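Local coordinates for cell wall surface anchor family protein (Streptococcus agalactiae serogroup V, PDB 3TW0) that forms the adhesive tip of a group B streptococcal pilus, using a magnesium-binding von Willebrand factor A fold that probably attaches the bacterium to host tissue, at residues A[207-211]-A[307-312]; A[233-237]-A[282-286]. The protein carries 2 engineered substitutions. All coordinates share one frame; numbering follows the deposited sequence.

Interaction 1: A[207-211]-A[307-312]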
# COMPACT_ATOMS: atom_id res chain seq x y z
N SER A 207 -4.52 -1.95 -20.47
CA SER A 207 -5.05 -2.30 -19.13
C SER A 207 -4.24 -1.67 -18.00
O SER A 207 -4.54 -1.93 -16.84
CB SER A 207 -5.00 -3.81 -18.88
OG SER A 207 -3.68 -4.28 -19.02
N GLY A 208 -3.20 -0.92 -18.33
CA GLY A 208 -2.28 -0.36 -17.31
C GLY A 208 -1.66 0.95 -17.72
O GLY A 208 -1.96 1.49 -18.79
N ILE A 209 -0.75 1.44 -16.87
CA ILE A 209 -0.05 2.68 -17.07
C ILE A 209 1.41 2.42 -16.72
O ILE A 209 1.72 1.71 -15.73
CB ILE A 209 -0.60 3.80 -16.14
CG1 ILE A 209 -2.05 4.14 -16.50
CG2 ILE A 209 0.29 5.05 -16.20
CD1 ILE A 209 -2.69 5.28 -15.64
N LEU A 210 2.31 2.99 -17.53
CA LEU A 210 3.73 2.77 -17.34
C LEU A 210 4.22 3.53 -16.11
O LEU A 210 3.65 4.55 -15.75
CB LEU A 210 4.55 3.18 -18.57
CG LEU A 210 4.51 2.28 -19.82
CD1 LEU A 210 5.12 3.02 -21.04
CD2 LEU A 210 5.17 0.88 -19.63
N GLN A 211 5.28 3.02 -15.49
CA GLN A 211 5.92 3.72 -14.37
C GLN A 211 6.18 5.21 -14.64
O GLN A 211 5.95 6.07 -13.76
CB GLN A 211 7.23 3.03 -13.95
CG GLN A 211 7.83 3.64 -12.67
CD GLN A 211 8.88 2.77 -12.03
OE1 GLN A 211 8.64 1.61 -11.69
NE2 GLN A 211 10.06 3.34 -11.82
N LEU A 307 -3.47 -0.76 -12.28
CA LEU A 307 -2.94 -0.15 -13.48
C LEU A 307 -1.42 -0.25 -13.49
O LEU A 307 -0.81 -0.58 -14.51
CB LEU A 307 -3.42 1.29 -13.61
CG LEU A 307 -4.89 1.55 -13.95
CD1 LEU A 307 -5.23 3.01 -13.69
CD2 LEU A 307 -5.25 1.15 -15.42
N TYR A 308 -0.79 -0.00 -12.34
CA TYR A 308 0.65 -0.16 -12.30
C TYR A 308 1.03 -1.62 -12.53
O TYR A 308 1.97 -1.90 -13.27
CB TYR A 308 1.25 0.32 -10.96
CG TYR A 308 2.61 -0.27 -10.81
CD1 TYR A 308 3.71 0.33 -11.40
CD2 TYR A 308 2.77 -1.50 -10.20
CE1 TYR A 308 4.97 -0.26 -11.32
CE2 TYR A 308 4.01 -2.11 -10.12
CZ TYR A 308 5.10 -1.48 -10.67
OH TYR A 308 6.32 -2.12 -10.57
N PHE A 309 0.31 -2.53 -11.89
CA PHE A 309 0.56 -3.96 -12.04
C PHE A 309 0.48 -4.35 -13.52
O PHE A 309 1.40 -4.95 -14.08
CB PHE A 309 -0.43 -4.78 -11.21
CG PHE A 309 -0.23 -6.27 -11.29
CD1 PHE A 309 0.64 -6.93 -10.40
CD2 PHE A 309 -0.91 -7.04 -12.25
CE1 PHE A 309 0.84 -8.33 -10.49
CE2 PHE A 309 -0.72 -8.41 -12.35
CZ PHE A 309 0.14 -9.06 -11.46
N ASN A 310 -0.64 -3.98 -14.14
CA ASN A 310 -0.90 -4.36 -15.52
C ASN A 310 0.03 -3.68 -16.53
O ASN A 310 0.27 -4.21 -17.60
CB ASN A 310 -2.37 -4.09 -15.89
CG ASN A 310 -3.33 -5.09 -15.25
OD1 ASN A 310 -2.93 -6.17 -14.85
ND2 ASN A 310 -4.62 -4.72 -15.15
N GLY A 311 0.55 -2.52 -16.18
CA GLY A 311 1.46 -1.80 -17.06
C GLY A 311 2.90 -2.27 -16.99
O GLY A 311 3.62 -2.19 -17.99
N ASN A 312 3.33 -2.75 -15.83
CA ASN A 312 4.77 -2.90 -15.55
C ASN A 312 5.17 -4.28 -15.03
O ASN A 312 6.36 -4.64 -15.08
CB ASN A 312 5.23 -1.80 -14.55
CG ASN A 312 4.90 -0.38 -15.02
OD1 ASN A 312 5.71 0.25 -15.69
ND2 ASN A 312 3.71 0.13 -14.67
O HOH W 1 -6.85 -2.33 -15.54
O HOH W 2 8.09 -0.88 -12.10
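The irregular segment 207-211, extended at 208-210, runs across the last turns of helix 302-312, with Gly208 CA 3.9 Å from Leu307 CA, and so lies directly on one of the helices that flank the parallel sheet of the von Willebrand factor A fold. Neither Gly208 nor Gly311 has a side chain to hold the two backbones apart. The carbonyl of Leu307 accepts twice: Gly311 N closes the helical turn, while Ile209 N comes in from the opposite face of the carbonyl plane at 3.1 Å from Leu307 O.

Asn312, at the end of the helix, uses both ends of its amide. Its OD1 takes the backbone N-H of Gln211, with 2.8 Å between Asn312 OD1 and Gln211 N. Its ND2 donates in the amide plane to Tyr308 O, onto a lone pair, and only weakly to Ile209 O. At the other end of the contact, Asn310 ND2 reaches Ser207 O from above the carbonyl plane, and a water also joins these two atoms; Asn310 OD1 turns instead to Arg314. Ile209 and Leu307 meet through their CD1 methyls beside Phe196 of helix 192-201. With CG anti to its backbone N (chi1 -173°), Gln211 extends alongside Tyr308, where one water lies 2.6 Å from Gln211 OE1 and 2.6 Å from Tyr308 OH, in the plane of the ring.

Interaction 2: A[233-237]-A[282-286]; sequences LFSDR and VYPFD
Val282 joins the two loops through a single direct hydrogen bond, its backbone N donating to Phe234 O at 2.8 Å and nearly straight (164°). The donor stands above the carbonyl plane, and the CG2 methyl of Val282 rests against the same peptide, 3.5 Å from Phe234 O. With CG1 anti to the backbone N (chi1 170°), CG2 is left beside that N, which brings this methyl to the peptide its own N-H bonds. CG2 also meets Ser235 CB, which makes Val282 the hub of the contact in this insertion of irregular loops beside the von Willebrand factor A core.

On one flank, Leu233 directs its CD1 methyl to the edge of the Tyr283 ring, in the ring plane and 3.8 Å from Tyr283 CE1. On the other flank the extended chain of Arg237 carries its guanidinium back to the second loop, where Arg237 NH2 lies 3.8 Å from Phe285 CB. The guanidinium and ring planes are 64° apart, and the cation-pi attraction is long and at most weak. A water in the guanidinium plane connects the loops here, accepting from Arg237 NH2 and donating to Val282 O.

Farther out, Arg237 NH2 also donates to Lys290 O, and Tyr283 OH bonds to Ile182 N, so both long side chains are tied at their polar ends. Phe234 points its CB away from the second loop, and its ring stacks with Trp276; Phe285 meets Trp281.

The loops are therefore joined by backbone, methyl and water contacts, with Arg237 NH2 shared between a backbone carbonyl oxygen and a water, and no carboxylate facing it across the two segments.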
# COMPACT_ATOMS: atom_id res chain seq x y z
N LEU A 233 -10.29 7.01 -1.76
CA LEU A 233 -9.94 8.42 -1.68
C LEU A 233 -11.25 9.17 -1.49
O LEU A 233 -12.30 8.71 -1.97
CB LEU A 233 -9.24 8.85 -2.96
CG LEU A 233 -7.82 8.30 -3.12
CD1 LEU A 233 -7.37 8.27 -4.57
CD2 LEU A 233 -6.79 9.06 -2.22
N PHE A 234 -11.19 10.33 -0.84
CA PHE A 234 -12.43 10.98 -0.36
C PHE A 234 -12.92 12.06 -1.30
O PHE A 234 -12.16 12.93 -1.71
CB PHE A 234 -12.26 11.52 1.08
CG PHE A 234 -11.85 10.46 2.07
CD1 PHE A 234 -12.68 9.37 2.33
CD2 PHE A 234 -10.62 10.51 2.71
CE1 PHE A 234 -12.29 8.37 3.25
CE2 PHE A 234 -10.23 9.52 3.64
CZ PHE A 234 -11.06 8.46 3.90
N SER A 235 -14.20 11.98 -1.66
CA SER A 235 -14.82 13.04 -2.45
C SER A 235 -15.21 14.24 -1.57
O SER A 235 -15.12 15.39 -2.01
CB SER A 235 -16.01 12.53 -3.29
OG SER A 235 -16.88 11.74 -2.49
N ASP A 236 -15.61 13.95 -0.34
CA ASP A 236 -15.92 14.98 0.64
C ASP A 236 -14.60 15.22 1.40
O ASP A 236 -14.07 14.32 2.05
CB ASP A 236 -17.07 14.51 1.55
CG ASP A 236 -17.48 15.56 2.63
OD1 ASP A 236 -16.87 16.66 2.77
OD2 ASP A 236 -18.47 15.25 3.33
N ARG A 237 -14.06 16.41 1.28
CA ARG A 237 -12.74 16.69 1.85
C ARG A 237 -12.78 17.09 3.33
O ARG A 237 -11.73 17.18 3.99
CB ARG A 237 -12.07 17.79 1.04
CG ARG A 237 -11.95 17.45 -0.41
CD ARG A 237 -11.76 18.66 -1.24
NE ARG A 237 -11.47 18.31 -2.62
CZ ARG A 237 -11.27 19.19 -3.59
NH1 ARG A 237 -11.32 20.49 -3.34
NH2 ARG A 237 -11.00 18.77 -4.82
N VAL A 282 -10.13 12.53 -3.63
CA VAL A 282 -10.30 12.10 -5.03
C VAL A 282 -9.43 13.03 -5.87
O VAL A 282 -9.34 14.22 -5.58
CB VAL A 282 -11.79 12.14 -5.45
CG1 VAL A 282 -11.94 11.93 -6.95
CG2 VAL A 282 -12.54 11.08 -4.71
N TYR A 283 -8.74 12.48 -6.86
CA TYR A 283 -7.91 13.30 -7.72
C TYR A 283 -7.99 12.75 -9.16
O TYR A 283 -8.47 11.64 -9.38
CB TYR A 283 -6.45 13.37 -7.20
CG TYR A 283 -5.65 12.13 -7.57
CD1 TYR A 283 -5.78 10.95 -6.83
CD2 TYR A 283 -4.80 12.13 -8.67
CE1 TYR A 283 -5.06 9.81 -7.17
CE2 TYR A 283 -4.07 10.98 -9.03
CZ TYR A 283 -4.21 9.83 -8.28
OH TYR A 283 -3.51 8.72 -8.61
N PRO A 284 -7.50 13.51 -10.13
CA PRO A 284 -6.82 14.80 -10.03
C PRO A 284 -7.76 15.96 -9.68
O PRO A 284 -8.98 15.84 -9.82
CB PRO A 284 -6.24 15.00 -11.43
CG PRO A 284 -7.23 14.25 -12.32
CD PRO A 284 -7.80 13.14 -11.54
N PHE A 285 -7.17 17.04 -9.18
CA PHE A 285 -7.83 18.31 -8.93
C PHE A 285 -6.83 19.45 -9.28
O PHE A 285 -5.61 19.25 -9.17
CB PHE A 285 -8.27 18.41 -7.45
CG PHE A 285 -7.14 18.22 -6.45
CD1 PHE A 285 -6.29 19.27 -6.12
CD2 PHE A 285 -6.92 16.98 -5.85
CE1 PHE A 285 -5.23 19.09 -5.22
CE2 PHE A 285 -5.88 16.80 -4.93
CZ PHE A 285 -5.04 17.86 -4.61
N ASP A 286 -7.35 20.59 -9.72
CA ASP A 286 -6.54 21.74 -10.08
C ASP A 286 -5.77 22.18 -8.86
O ASP A 286 -6.36 22.43 -7.82
CB ASP A 286 -7.42 22.90 -10.56
CG ASP A 286 -6.62 24.09 -11.10
OD1 ASP A 286 -6.86 24.46 -12.26
OD2 ASP A 286 -5.76 24.65 -10.38
O HOH W 3 -11.05 15.97 -4.44

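In the fold
The two contacts lie 22 Å apart between centres and about 8 Å between nearest atoms, and they do not touch. Along the chain the order is 207-211, 233-237, 282-286 and 307-312, so interaction 2 joins two points within the long excursion that interaction 1 brings back to the core. That excursion leaves after helix 192-201, includes strands 249-251 and 271-276 of the antiparallel sheet, and returns on helix 302-312, which leads into strand 319-324 of the parallel sheet. Interaction 1 thus joins the start of the excursion to its returning helix, whereas interaction 2 joins two loops within it. Both lie away from the magnesium site, where adhesion by this tip pilin might be expected.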